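Local coordinates for protein (triosephosphate isomerase) (PDB 1B9B) that probably interconverts dihydroxyacetone phosphate and D-glyceraldehyde 3-phosphate as a triosephosphate isomerase of the thermophile Thermotoga maritima, at residues 90-96 with 122-127; 155-161 with 199-203. Numbering follows the deposited sequence.

Contact 1 (90-96 with 122-127); sequences EYVIVGH and MTPILC
Adjacent parallel strands joined by a helical connection make the beta-alpha-beta unit from which TIM barrels are built, and strands 91-94 and 123-127 illustrate it. Their extended backbones run 23° apart, 4.6 Å at closest approach, with Y91 paired to T123, V92 to P124, I93 to I125 and V94 to L126. T123, I125 and C127 supply the ladder: T123 N bonds E90 O (2.7 Å) and T123 O accepts V92 N (3.0 Å); I125 N bonds V92 O (3.0 Å) and I125 O accepts V94 N (2.9 Å); C127 N bonds V94 O (3.1 Å). On the inward face, I125 CD1 (chi1 m, chi2 t) meets Y91 CD2 at 3.7 Å, T123 CG2 lies 3.5 Å from Y91 CE2, and C127 SG (chi1 m) packs 3.7 Å from I93 CG2. G95, at positive phi, ends the extended run, and H96 N-caps the following helix. Strands 61-64 and 164-167 continue the sheet beyond Y91/I93 and P124 respectively, while helix 107-119 covers the outward face at V94 and P124.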
loop_
_atom_site.group_PDB
_atom_site.type_symbol
_atom_site.label_atom_id
_atom_site.label_comp_id
_atom_site.label_asym_id
_atom_site.label_seq_id
_atom_site.Cartn_x
_atom_site.Cartn_y
_atom_site.Cartn_z
ATOM N N GLU B 90 -16.082 13.330 26.970
ATOM C CA GLU B 90 -17.307 12.550 26.797
ATOM C C GLU B 90 -17.508 12.074 25.360
ATOM O O GLU B 90 -18.118 11.036 25.115
ATOM C CB GLU B 90 -18.521 13.365 27.248
ATOM C CG GLU B 90 -18.700 13.396 28.756
ATOM C CD GLU B 90 -19.889 14.230 29.191
ATOM O OE1 GLU B 90 -19.787 15.474 29.161
ATOM O OE2 GLU B 90 -20.930 13.642 29.555
ATOM N N TYR B 91 -16.984 12.839 24.413
ATOM C CA TYR B 91 -17.109 12.495 23.010
ATOM C C TYR B 91 -15.757 12.366 22.351
ATOM O O TYR B 91 -14.813 13.070 22.706
ATOM C CB TYR B 91 -17.927 13.551 22.268
ATOM C CG TYR B 91 -19.382 13.559 22.658
ATOM C CD1 TYR B 91 -19.804 14.136 23.860
ATOM C CD2 TYR B 91 -20.337 12.953 21.845
ATOM C CE1 TYR B 91 -21.145 14.103 24.241
ATOM C CE2 TYR B 91 -21.676 12.916 22.217
ATOM C CZ TYR B 91 -22.075 13.488 23.412
ATOM O OH TYR B 91 -23.401 13.432 23.776
ATOM N N VAL B 92 -15.676 11.457 21.387
ATOM C CA VAL B 92 -14.453 11.230 20.648
ATOM C C VAL B 92 -14.784 11.076 19.173
ATOM O O VAL B 92 -15.544 10.182 18.790
ATOM C CB VAL B 92 -13.741 9.944 21.098
ATOM C CG1 VAL B 92 -12.557 9.697 20.212
ATOM C CG2 VAL B 92 -13.310 10.050 22.538
ATOM N N ILE B 93 -14.231 11.953 18.344
ATOM C CA ILE B 93 -14.461 11.853 16.914
ATOM C C ILE B 93 -13.647 10.647 16.487
ATOM O O ILE B 93 -12.506 10.494 16.908
ATOM C CB ILE B 93 -13.939 13.096 16.169
ATOM C CG1 ILE B 93 -14.720 14.331 16.623
ATOM C CG2 ILE B 93 -14.068 12.898 14.669
ATOM C CD1 ILE B 93 -14.252 15.621 16.000
ATOM N N VAL B 94 -14.234 9.782 15.670
ATOM C CA VAL B 94 -13.538 8.594 15.200
ATOM C C VAL B 94 -13.780 8.399 13.707
ATOM O O VAL B 94 -14.905 8.528 13.232
ATOM C CB VAL B 94 -14.021 7.330 15.963
ATOM C CG1 VAL B 94 -13.320 6.098 15.439
ATOM C CG2 VAL B 94 -13.738 7.474 17.440
ATOM N N GLY B 95 -12.723 8.097 12.964
ATOM C CA GLY B 95 -12.877 7.879 11.537
ATOM C C GLY B 95 -13.039 9.115 10.664
ATOM O O GLY B 95 -13.663 9.046 9.607
ATOM N N HIS B 96 -12.479 10.246 11.082
ATOM C CA HIS B 96 -12.585 11.459 10.292
ATOM C C HIS B 96 -11.845 11.309 8.965
ATOM O O HIS B 96 -10.793 10.687 8.895
ATOM C CB HIS B 96 -12.018 12.649 11.061
ATOM C CG HIS B 96 -12.411 13.974 10.487
ATOM N ND1 HIS B 96 -12.100 14.347 9.197
ATOM C CD2 HIS B 96 -13.121 14.998 11.015
ATOM C CE1 HIS B 96 -12.602 15.545 8.953
ATOM N NE2 HIS B 96 -13.227 15.960 10.041
ATOM N N MET B 122 -17.758 6.317 26.830
ATOM C CA MET B 122 -17.695 7.572 26.093
ATOM C C MET B 122 -18.473 7.446 24.790
ATOM O O MET B 122 -18.864 6.343 24.408
ATOM C CB MET B 122 -16.244 7.939 25.819
ATOM C CG MET B 122 -15.354 7.797 27.041
ATOM S SD MET B 122 -13.908 8.850 26.958
ATOM C CE MET B 122 -13.140 8.241 25.476
ATOM N N THR B 123 -18.701 8.560 24.098
ATOM C CA THR B 123 -19.467 8.505 22.859
ATOM C C THR B 123 -18.668 8.627 21.571
ATOM O O THR B 123 -18.015 9.638 21.316
ATOM C CB THR B 123 -20.570 9.576 22.843
ATOM O OG1 THR B 123 -21.432 9.386 23.972
ATOM C CG2 THR B 123 -21.392 9.471 21.572
ATOM N N PRO B 124 -18.720 7.588 20.728
ATOM C CA PRO B 124 -17.981 7.635 19.471
ATOM C C PRO B 124 -18.774 8.477 18.507
ATOM O O PRO B 124 -19.991 8.523 18.594
ATOM C CB PRO B 124 -17.961 6.176 19.009
ATOM C CG PRO B 124 -18.356 5.380 20.218
ATOM C CD PRO B 124 -19.335 6.267 20.919
ATOM N N ILE B 125 -18.086 9.166 17.609
ATOM C CA ILE B 125 -18.754 9.947 16.587
ATOM C C ILE B 125 -18.067 9.460 15.324
ATOM O O ILE B 125 -17.008 9.944 14.938
ATOM C CB ILE B 125 -18.586 11.485 16.798
ATOM C CG1 ILE B 125 -19.389 11.911 18.036
ATOM C CG2 ILE B 125 -19.109 12.268 15.583
ATOM C CD1 ILE B 125 -19.508 13.418 18.246
ATOM N N LEU B 126 -18.676 8.447 14.719
ATOM C CA LEU B 126 -18.170 7.823 13.511
ATOM C C LEU B 126 -18.470 8.669 12.295
ATOM O O LEU B 126 -19.622 8.988 12.012
ATOM C CB LEU B 126 -18.795 6.434 13.354
ATOM C CG LEU B 126 -18.464 5.596 12.113
ATOM C CD1 LEU B 126 -16.962 5.341 11.992
ATOM C CD2 LEU B 126 -19.215 4.288 12.221
ATOM N N CYS B 127 -17.424 9.023 11.568
ATOM C CA CYS B 127 -17.576 9.840 10.382
ATOM C C CYS B 127 -17.566 8.946 9.150
ATOM O O CYS B 127 -16.748 8.034 9.050
ATOM C CB CYS B 127 -16.430 10.857 10.287
ATOM S SG CYS B 127 -16.150 11.899 11.758
#

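Contact 2 (155-161 with 199-203); sequences LDKEEAK and YDEET
A lysine reaching from one helix start to another can answer several acceptors at once, as K157 does here. Segment 155-161 enters helix 157-162 through D156, whose OD1 (chi1 p) accepts E159 N at 3.2 Å and, weakly, E158 N at 2.7 Å; the weak return bond from D156 N to E159 OE1 (3.5 Å) completes a capping box. The first helical turn follows with A160 N on D156 O (2.7 Å). In segment 199-203, Y199 leaves helical geometry after helix 181-198 and D200 N-caps helix 201-206: D200 OD1 accepts both T203 N (2.9 Å) and T203 OG1 (2.6 Å). In the (beta/alpha)8 barrel these two short helices each lead into a strand, 164-167 and 208-211, which are neighbours in the sheet, so the contact joins consecutive units just ahead of their strands. K157, extended through chi3 (t, t, t) and turned at chi4 (m), brings its NZ within 3.1 Å of T203 OG1, to which it donates. Salt bridges run from K157 NZ to D200 OD2 (3.2 Å) and to E202 OE1 (3.3 Å), giving a three-residue network. K161 NZ instead pairs within its own helix with E158 OE1 (2.9 Å). Nearest CA pairs are K157 with Y199 (6.2 Å) and K161 with T203 (5.7 Å). The Y199 side chain (chi1 m) lays its ring under A160, with A160 CB 3.8 Å from the ring centroid in a CH-pi contact, and F152 of helix 140-152 touches both residues. Y199 OH lies 3.2 Å from L155 O, at best a weak hydrogen bond.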
loop_
_atom_site.group_PDB
_atom_site.type_symbol
_atom_site.label_atom_id
_atom_site.label_comp_id
_atom_site.label_asym_id
_atom_site.label_seq_id
_atom_site.Cartn_x
_atom_site.Cartn_y
_atom_site.Cartn_z
ATOM N N LEU B 155 -20.876 -4.661 17.332
ATOM C CA LEU B 155 -21.676 -3.991 18.350
ATOM C C LEU B 155 -23.061 -4.610 18.362
ATOM O O LEU B 155 -23.464 -5.271 17.405
ATOM C CB LEU B 155 -21.808 -2.504 18.045
ATOM C CG LEU B 155 -20.524 -1.711 17.885
ATOM C CD1 LEU B 155 -20.864 -0.242 17.737
ATOM C CD2 LEU B 155 -19.644 -1.927 19.098
ATOM N N ASP B 156 -23.796 -4.389 19.442
ATOM C CA ASP B 156 -25.140 -4.929 19.546
ATOM C C ASP B 156 -26.129 -3.803 19.800
ATOM O O ASP B 156 -25.731 -2.672 20.071
ATOM C CB ASP B 156 -25.220 -5.943 20.682
ATOM C CG ASP B 156 -24.998 -5.311 22.031
ATOM O OD1 ASP B 156 -25.721 -4.347 22.358
ATOM O OD2 ASP B 156 -24.101 -5.774 22.765
ATOM N N LYS B 157 -27.415 -4.139 19.721
ATOM C CA LYS B 157 -28.513 -3.202 19.922
ATOM C C LYS B 157 -28.202 -2.138 20.975
ATOM O O LYS B 157 -28.335 -0.946 20.708
ATOM C CB LYS B 157 -29.776 -3.974 20.317
ATOM C CG LYS B 157 -31.074 -3.234 20.061
ATOM C CD LYS B 157 -32.234 -3.824 20.859
ATOM C CE LYS B 157 -33.562 -3.182 20.459
ATOM N NZ LYS B 157 -33.483 -1.692 20.399
ATOM N N GLU B 158 -27.785 -2.563 22.164
ATOM C CA GLU B 158 -27.466 -1.629 23.249
ATOM C C GLU B 158 -26.342 -0.649 22.919
ATOM O O GLU B 158 -26.521 0.563 22.985
ATOM C CB GLU B 158 -27.088 -2.400 24.518
ATOM C CG GLU B 158 -28.178 -2.487 25.580
ATOM C CD GLU B 158 -29.516 -2.919 25.018
ATOM O OE1 GLU B 158 -30.254 -2.048 24.506
ATOM O OE2 GLU B 158 -29.823 -4.130 25.081
ATOM N N GLU B 159 -25.177 -1.184 22.580
ATOM C CA GLU B 159 -24.017 -0.366 22.256
ATOM C C GLU B 159 -24.264 0.502 21.032
ATOM O O GLU B 159 -23.820 1.650 20.971
ATOM C CB GLU B 159 -22.808 -1.275 22.022
ATOM C CG GLU B 159 -22.387 -2.033 23.266
ATOM C CD GLU B 159 -21.502 -3.216 22.964
ATOM O OE1 GLU B 159 -21.376 -3.593 21.779
ATOM O OE2 GLU B 159 -20.936 -3.778 23.923
ATOM N N ALA B 160 -24.982 -0.060 20.064
ATOM C CA ALA B 160 -25.301 0.625 18.822
ATOM C C ALA B 160 -26.043 1.936 19.046
ATOM O O ALA B 160 -25.793 2.923 18.354
ATOM C CB ALA B 160 -26.117 -0.283 17.940
ATOM N N LYS B 161 -26.954 1.948 20.011
ATOM C CA LYS B 161 -27.725 3.148 20.303
ATOM C C LYS B 161 -26.847 4.307 20.768
ATOM O O LYS B 161 -27.125 5.475 20.472
ATOM C CB LYS B 161 -28.791 2.845 21.362
ATOM C CG LYS B 161 -29.797 1.794 20.920
ATOM C CD LYS B 161 -31.195 2.058 21.474
ATOM C CE LYS B 161 -31.273 1.880 22.983
ATOM N NZ LYS B 161 -31.131 0.457 23.390
ATOM N N TYR B 199 -30.138 -3.429 12.776
ATOM C CA TYR B 199 -30.642 -3.694 14.114
ATOM C C TYR B 199 -32.164 -3.689 14.115
ATOM O O TYR B 199 -32.780 -4.711 13.843
ATOM C CB TYR B 199 -30.080 -2.677 15.117
ATOM C CG TYR B 199 -28.568 -2.725 15.226
ATOM C CD1 TYR B 199 -27.762 -1.991 14.355
ATOM C CD2 TYR B 199 -27.941 -3.549 16.163
ATOM C CE1 TYR B 199 -26.373 -2.075 14.412
ATOM C CE2 TYR B 199 -26.544 -3.643 16.227
ATOM C CZ TYR B 199 -25.771 -2.903 15.347
ATOM O OH TYR B 199 -24.399 -2.994 15.394
ATOM N N ASP B 200 -32.780 -2.554 14.415
ATOM C CA ASP B 200 -34.233 -2.489 14.417
ATOM C C ASP B 200 -34.732 -1.052 14.379
ATOM O O ASP B 200 -33.942 -0.116 14.408
ATOM C CB ASP B 200 -34.793 -3.234 15.630
ATOM C CG ASP B 200 -34.489 -2.546 16.932
ATOM O OD1 ASP B 200 -33.529 -1.757 16.986
ATOM O OD2 ASP B 200 -35.206 -2.805 17.915
ATOM N N GLU B 201 -36.046 -0.880 14.286
ATOM C CA GLU B 201 -36.632 0.450 14.231
ATOM C C GLU B 201 -36.216 1.264 15.438
ATOM O O GLU B 201 -35.699 2.371 15.301
ATOM C CB GLU B 201 -38.158 0.355 14.181
ATOM C CG GLU B 201 -38.730 -0.029 12.820
ATOM C CD GLU B 201 -38.400 0.991 11.730
ATOM O OE1 GLU B 201 -38.581 2.211 11.962
ATOM O OE2 GLU B 201 -37.968 0.570 10.634
ATOM N N GLU B 202 -36.445 0.709 16.622
ATOM C CA GLU B 202 -36.095 1.394 17.852
ATOM C C GLU B 202 -34.682 1.941 17.812
ATOM O O GLU B 202 -34.456 3.117 18.070
ATOM C CB GLU B 202 -36.234 0.454 19.046
ATOM C CG GLU B 202 -35.555 0.980 20.305
ATOM C CD GLU B 202 -35.768 0.090 21.513
ATOM O OE1 GLU B 202 -36.565 -0.869 21.421
ATOM O OE2 GLU B 202 -35.142 0.358 22.562
ATOM N N THR B 203 -33.727 1.080 17.487
ATOM C CA THR B 203 -32.334 1.488 17.431
ATOM C C THR B 203 -32.067 2.597 16.422
ATOM O O THR B 203 -31.513 3.638 16.770
ATOM C CB THR B 203 -31.431 0.285 17.121
ATOM O OG1 THR B 203 -31.530 -0.660 18.193
ATOM C CG2 THR B 203 -29.988 0.720 16.984
#

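How the contacts relate
Read from the N terminus, contact 1 comes first: the chain leaves strand 91-94, passes through helices 97-102 and 107-119, and returns in strand 123-128 beside its start. Helices 132-136 and 140-152 then bring it to contact 2, which closes a second loop containing strand 164-167 and helix 181-198. The two loops are in series, neither crossing nor enclosing one another. The centres of the two contacts are about 17 Å apart. The nearest atoms of contacts 1 and 2 are about 6 Å apart, without touching. Contact 1 is part of the barrel wall, contact 2 of its helical outer layer. Helix 107-119 connects the two, since L118 meets P124 in contact 1 and L155 and E159 in contact 2.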